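PDB 4WWM: ubiquitin from Sulfolobus solfataricus, which probably serves as a ubiquitin-like modifier of the Urm1 family, joined to other proteins through isopeptide bonds and linked to the proteasome pathway and tRNA processing. Local coordinates for residues 66-69 with 70-74. Numbering follows the deposited sequence.
Sequences QLLN and DNDII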
loop_
_atom_site.group_PDB
_atom_site.type_symbol
_atom_site.label_atom_id
_atom_site.label_comp_id
_atom_site.label_asym_id
_atom_site.label_seq_id
_atom_site.Cartn_x
_atom_site.Cartn_y
_atom_site.Cartn_z
ATOM N N GLN A 66 13.573 -0.559 3.056
ATOM C CA GLN A 66 14.282 0.524 3.722
ATOM C C GLN A 66 13.279 1.456 4.391
ATOM O O GLN A 66 12.083 1.398 4.105
ATOM C CB GLN A 66 15.157 1.295 2.730
ATOM C CG GLN A 66 16.463 0.589 2.388
ATOM C CD GLN A 66 17.274 1.327 1.341
ATOM O OE1 GLN A 66 18.273 1.974 1.656
ATOM N NE2 GLN A 66 16.855 1.225 0.085
ATOM N N LEU A 67 13.773 2.298 5.294
ATOM C CA LEU A 67 12.939 3.282 5.969
ATOM C C LEU A 67 12.201 4.151 4.969
ATOM O O LEU A 67 12.802 4.697 4.048
ATOM C CB LEU A 67 13.784 4.173 6.880
ATOM C CG LEU A 67 14.037 3.709 8.313
ATOM C CD1 LEU A 67 15.003 4.664 8.991
ATOM C CD2 LEU A 67 12.740 3.619 9.099
ATOM N N LEU A 68 10.893 4.274 5.152
ATOM C CA LEU A 68 10.114 5.219 4.372
ATOM C C LEU A 68 10.294 6.612 4.965
ATOM O O LEU A 68 10.411 6.767 6.181
ATOM C CB LEU A 68 8.636 4.829 4.355
ATOM C CG LEU A 68 8.294 3.470 3.741
ATOM C CD1 LEU A 68 6.869 3.088 4.083
ATOM C CD2 LEU A 68 8.488 3.508 2.238
ATOM N N ASN A 69 10.333 7.618 4.101
ATOM C CA ASN A 69 10.382 9.000 4.550
ATOM C C ASN A 69 8.971 9.573 4.575
ATOM O O ASN A 69 8.118 9.168 3.787
ATOM C CB ASN A 69 11.299 9.822 3.650
ATOM C CG ASN A 69 12.731 9.316 3.671
ATOM O OD1 ASN A 69 13.192 8.766 4.675
ATOM N ND2 ASN A 69 13.438 9.492 2.562
ATOM N N ASP A 70 8.733 10.502 5.493
ATOM C CA ASP A 70 7.396 11.040 5.737
ATOM C C ASP A 70 6.711 11.567 4.477
ATOM O O ASP A 70 5.482 11.560 4.391
ATOM C CB ASP A 70 7.467 12.161 6.778
ATOM C CG ASP A 70 7.582 11.637 8.198
ATOM O OD1 ASP A 70 7.801 10.419 8.376
ATOM O OD2 ASP A 70 7.456 12.449 9.139
ATOM N N ASN A 71 7.502 12.019 3.509
ATOM C CA ASN A 71 6.956 12.615 2.293
ATOM C C ASN A 71 6.874 11.636 1.118
ATOM O O ASN A 71 6.608 12.041 -0.012
ATOM C CB ASN A 71 7.789 13.834 1.891
ATOM C CG ASN A 71 7.716 14.956 2.915
ATOM O OD1 ASN A 71 6.827 14.979 3.770
ATOM N ND2 ASN A 71 8.649 15.896 2.828
ATOM N N ASP A 72 7.099 10.351 1.377
ATOM C CA ASP A 72 6.989 9.343 0.324
ATOM C C ASP A 72 5.539 9.154 -0.106
ATOM O O ASP A 72 4.621 9.256 0.706
ATOM C CB ASP A 72 7.563 8.000 0.785
ATOM C CG ASP A 72 9.083 7.977 0.792
ATOM O OD1 ASP A 72 9.709 8.821 0.115
ATOM O OD2 ASP A 72 9.651 7.095 1.472
ATOM N N ILE A 73 5.351 8.872 -1.391
ATOM C CA ILE A 73 4.032 8.607 -1.945
ATOM C C ILE A 73 3.926 7.139 -2.333
ATOM O O ILE A 73 4.664 6.659 -3.195
ATOM C CB ILE A 73 3.744 9.492 -3.170
ATOM C CG1 ILE A 73 3.829 10.972 -2.779
ATOM C CG2 ILE A 73 2.368 9.164 -3.746
ATOM C CD1 ILE A 73 3.718 11.931 -3.947
ATOM N N ILE A 74 3.002 6.439 -1.682
ATOM C CA ILE A 74 2.788 5.017 -1.914
ATOM C C ILE A 74 1.509 4.797 -2.716
ATOM O O ILE A 74 0.418 5.083 -2.235
ATOM C CB ILE A 74 2.693 4.245 -0.584
ATOM C CG1 ILE A 74 3.971 4.452 0.236
ATOM C CG2 ILE A 74 2.458 2.762 -0.848
ATOM C CD1 ILE A 74 3.876 3.951 1.663
HETATM O O HOH W 1 11.909 5.504 0.841
HETATM O O HOH W 2 12.300 9.156 0.427
#
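D72 OD2 is gripped from two directions: the backbone N of N69 donates to it at 2.8 Å, and a water bonds to it at the same length. The amide N-H arrives from above the carboxylate plane, about 60° out of it, yet the bond is fairly straight at 158°. With chi1 of D72 at -76°, CG stands beside the residue's own backbone N and the carboxylate swings back over the start of the turn. In the reverse direction D72 N donates to N69 O at 2.9 Å, closing a type I beta turn from N69 to D72 with D70 and N71 at its corners. This turn leads into strand 73-78, the central strand of the ubiquitin-like sheet. Aspartate suits the place just before it, since a short side chain carries two acceptor oxygens: OD2 takes N69 N, and OD1 accepts from N56 ND2. An alanine in place of D72 would probably leave N69 N and the side-chain amide of N56 without the carboxylate that accepts from both, and the turn less firmly fixed. Alongside these polar bonds, L68 and I74 cross at about a right angle, their CD1 methyls 3.9 Å apart. Branched aliphatic side chains suit both buried places: each also packs on V29 of helix 26-33, while I55 and I53 of strand 51-55 touch L68 and I74 respectively.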